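Local coordinates for protein beta-lactamase (Sphaerobacter thermophilus, PDB 4EWF) that probably hydrolyses the amide bond of beta-lactams to give substituted beta-amino acids, as a member of the class A beta-lactamase family, at residues A[107-112]-A[116-121]. Numbering follows the deposited sequence.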
ATOM      1  N   TYR A 107      -8.729   4.819   9.459  1.00 22.41           N
ATOM      2  CA  TYR A 107      -9.662   4.358   8.435  1.00 23.57           C
ATOM      3  C   TYR A 107      -9.675   5.247   7.186  1.00 21.40           C
ATOM      4  O   TYR A 107      -9.580   4.744   6.060  1.00 20.34           O
ATOM      5  CB  TYR A 107     -11.094   4.194   8.980  1.00 28.52           C
ATOM      6  CG  TYR A 107     -12.057   3.984   7.839  1.00 27.27           C
ATOM      7  CD1 TYR A 107     -12.131   2.751   7.192  1.00 25.48           C
ATOM      8  CD2 TYR A 107     -12.844   5.024   7.366  1.00 28.17           C
ATOM      9  CE1 TYR A 107     -12.967   2.557   6.121  1.00 22.22           C
ATOM     10  CE2 TYR A 107     -13.692   4.841   6.295  1.00 29.63           C
ATOM     11  CZ  TYR A 107     -13.743   3.611   5.675  1.00 27.44           C
ATOM     12  OH  TYR A 107     -14.582   3.416   4.614  1.00 28.12           O
ATOM     13  N   LEU A 108      -9.790   6.560   7.377  1.00 18.22           N
ATOM     14  CA  LEU A 108      -9.760   7.504   6.259  1.00 18.00           C
ATOM     15  C   LEU A 108      -8.422   7.483   5.517  1.00 17.56           C
ATOM     16  O   LEU A 108      -8.365   7.551   4.285  1.00 18.80           O
ATOM     17  CB  LEU A 108     -10.090   8.928   6.737  1.00 17.37           C
ATOM     18  CG  LEU A 108     -11.504   9.087   7.300  1.00 23.36           C
ATOM     19  CD1 LEU A 108     -11.647  10.450   7.942  1.00 21.83           C
ATOM     20  CD2 LEU A 108     -12.554   8.887   6.211  1.00 24.80           C
ATOM     21  N   THR A 109      -7.343   7.367   6.279  1.00 19.17           N
ATOM     22  CA  THR A 109      -6.002   7.264   5.707  1.00 16.87           C
ATOM     23  C   THR A 109      -5.870   6.069   4.725  1.00 22.94           C
ATOM     24  O   THR A 109      -5.367   6.215   3.609  1.00 24.97           O
ATOM     25  CB  THR A 109      -4.935   7.172   6.828  1.00 26.58           C
ATOM     26  OG1 THR A 109      -4.845   8.434   7.510  1.00 24.54           O
ATOM     27  CG2 THR A 109      -3.553   6.826   6.252  1.00 25.78           C
ATOM     28  N   ILE A 110      -6.359   4.911   5.146  1.00 20.18           N
ATOM     29  CA  ILE A 110      -6.211   3.671   4.386  1.00 23.56           C
ATOM     30  C   ILE A 110      -7.270   3.493   3.288  1.00 23.65           C
ATOM     31  O   ILE A 110      -6.935   3.170   2.148  1.00 21.33           O
ATOM     32  CB  ILE A 110      -6.218   2.442   5.340  1.00 22.16           C
ATOM     33  CG1 ILE A 110      -5.041   2.523   6.317  1.00 24.71           C
ATOM     34  CG2 ILE A 110      -6.165   1.145   4.559  1.00 23.71           C
ATOM     35  CD1 ILE A 110      -3.657   2.614   5.629  1.00 25.90           C
ATOM     36  N   SER A 111      -8.539   3.690   3.631  1.00 22.76           N
ATOM     37  CA  SER A 111      -9.638   3.378   2.715  1.00 26.15           C
ATOM     38  C   SER A 111      -9.672   4.265   1.474  1.00 25.48           C
ATOM     39  O   SER A 111      -9.892   3.782   0.355  1.00 21.05           O
ATOM     40  CB  SER A 111     -10.993   3.459   3.437  1.00 28.13           C
ATOM     41  OG  SER A 111     -11.268   4.789   3.840  1.00 26.22           O
ATOM     42  N   ILE A 112      -9.476   5.565   1.673  1.00 20.75           N
ATOM     43  CA  ILE A 112      -9.565   6.513   0.570  1.00 25.21           C
ATOM     44  C   ILE A 112      -8.339   7.419   0.465  1.00 19.89           C
ATOM     45  O   ILE A 112      -8.345   8.400  -0.288  1.00 22.38           O
ATOM     46  CB  ILE A 112     -10.832   7.404   0.683  1.00 26.69           C
ATOM     47  CG1 ILE A 112     -10.730   8.346   1.886  1.00 29.12           C
ATOM     48  CG2 ILE A 112     -12.081   6.557   0.808  1.00 27.31           C
ATOM     49  CD1 ILE A 112     -11.683   9.542   1.792  1.00 26.38           C
ATOM     50  N   THR A 116      -5.304  14.701   4.734  1.00 17.85           N
ATOM     51  CA  THR A 116      -5.431  15.407   6.012  1.00 20.65           C
ATOM     52  C   THR A 116      -5.285  14.426   7.189  1.00 23.56           C
ATOM     53  O   THR A 116      -4.518  14.662   8.130  1.00 20.57           O
ATOM     54  CB  THR A 116      -6.783  16.138   6.128  1.00 19.47           C
ATOM     55  OG1 THR A 116      -6.877  17.150   5.107  1.00 20.93           O
ATOM     56  CG2 THR A 116      -6.909  16.793   7.487  1.00 14.37           C
ATOM     57  N   ALA A 117      -6.021  13.321   7.129  1.00 20.65           N
ATOM     58  CA  ALA A 117      -5.956  12.298   8.173  1.00 22.19           C
ATOM     59  C   ALA A 117      -4.526  11.777   8.314  1.00 21.51           C
ATOM     60  O   ALA A 117      -4.037  11.553   9.425  1.00 21.01           O
ATOM     61  CB  ALA A 117      -6.886  11.153   7.837  1.00 17.95           C
ATOM     62  N   THR A 118      -3.866  11.596   7.174  1.00 20.76           N
ATOM     63  CA  THR A 118      -2.488  11.118   7.142  1.00 19.41           C
ATOM     64  C   THR A 118      -1.560  12.073   7.880  1.00 22.30           C
ATOM     65  O   THR A 118      -0.790  11.642   8.745  1.00 19.93           O
ATOM     66  CB  THR A 118      -1.989  10.938   5.701  1.00 22.41           C
ATOM     67  OG1 THR A 118      -2.789   9.947   5.046  1.00 22.62           O
ATOM     68  CG2 THR A 118      -0.530  10.482   5.692  1.00 19.90           C
ATOM     69  N   ASN A 119      -1.626  13.360   7.532  1.00 17.81           N
ATOM     70  CA  ASN A 119      -0.782  14.365   8.168  1.00 24.41           C
ATOM     71  C   ASN A 119      -1.058  14.556   9.662  1.00 23.60           C
ATOM     72  O   ASN A 119      -0.153  14.892  10.428  1.00 22.27           O
ATOM     73  CB  ASN A 119      -0.842  15.701   7.416  1.00 20.75           C
ATOM     74  CG  ASN A 119      -0.244  15.603   6.014  1.00 23.75           C
ATOM     75  OD1 ASN A 119       0.382  14.601   5.671  1.00 21.34           O
ATOM     76  ND2 ASN A 119      -0.436  16.642   5.201  1.00 19.82           N
ATOM     77  N   LEU A 120      -2.303  14.338  10.068  1.00 21.32           N
ATOM     78  CA  LEU A 120      -2.662  14.342  11.483  1.00 21.91           C
ATOM     79  C   LEU A 120      -1.997  13.174  12.243  1.00 23.73           C
ATOM     80  O   LEU A 120      -1.493  13.358  13.355  1.00 23.59           O
ATOM     81  CB  LEU A 120      -4.184  14.307  11.645  1.00 26.87           C
ATOM     82  CG  LEU A 120      -4.928  15.619  11.336  1.00 29.97           C
ATOM     83  CD1 LEU A 120      -6.445  15.382  11.312  1.00 25.17           C
ATOM     84  CD2 LEU A 120      -4.573  16.713  12.358  1.00 29.17           C
ATOM     85  N   LEU A 121      -2.003  11.982  11.643  1.00 18.62           N
ATOM     86  CA  LEU A 121      -1.328  10.815  12.219  1.00 22.40           C
ATOM     87  C   LEU A 121       0.196  11.005  12.265  1.00 23.07           C
ATOM     88  O   LEU A 121       0.858  10.580  13.207  1.00 26.44           O
ATOM     89  CB  LEU A 121      -1.669   9.556  11.417  1.00 19.45           C
ATOM     90  CG  LEU A 121      -3.140   9.124  11.432  1.00 23.25           C
ATOM     91  CD1 LEU A 121      -3.351   7.914  10.524  1.00 25.63           C
ATOM     92  CD2 LEU A 121      -3.579   8.806  12.844  1.00 23.68           C
TER
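Thr109 carries most of this contact, pointing its branched side chain from helix 102-111 toward Ala117, Thr118 and Leu121 on helix 115-125. Its OG1 lies 3.4 Å from the methyl CB of Ala117 and 3.4 Å from CD1 of Leu121, whose side chain meets the threonine tip to tip. OG1 also comes within 3.3 Å of the backbone N of Thr118, but the angle is too poor for a hydrogen bond; the hydroxyl is bonded instead to Leu105 O, one turn back in its own helix. That bond is favoured by chi1 of -70°, which sets OG1 beside the backbone N and turns CG2 to the carbonyl side. From there CG2 reaches 3.4 Å from OG1 of Thr118, whose side chain crosses that of Thr109 at about a right angle. The Thr118 hydroxyl is likewise bonded one turn back, to the carbonyl O of Asp114, just before helix 115-125 begins, so two buried threonines pack closely while their polar ends are satisfied elsewhere. The segment axes come to 8.3 Å at 125° between their directions, with the small Ala117 in the interface. Packing is looser toward Leu108, which is partly exposed: its CB stands 4.1 Å from Ala117 CB, and the rest of its side chain adds little. On the buried side, Thr109 and Thr118 both touch Lys55 of helix 55-67, and Thr118 also rests on Leu58. The two helices follow each other in the alpha-helical part of the class A beta-lactamase fold, joined by a short connection that holds Ser113, consistent with the serine of the SxN motif beside the putative SxxK pair Ser52 and Lys55.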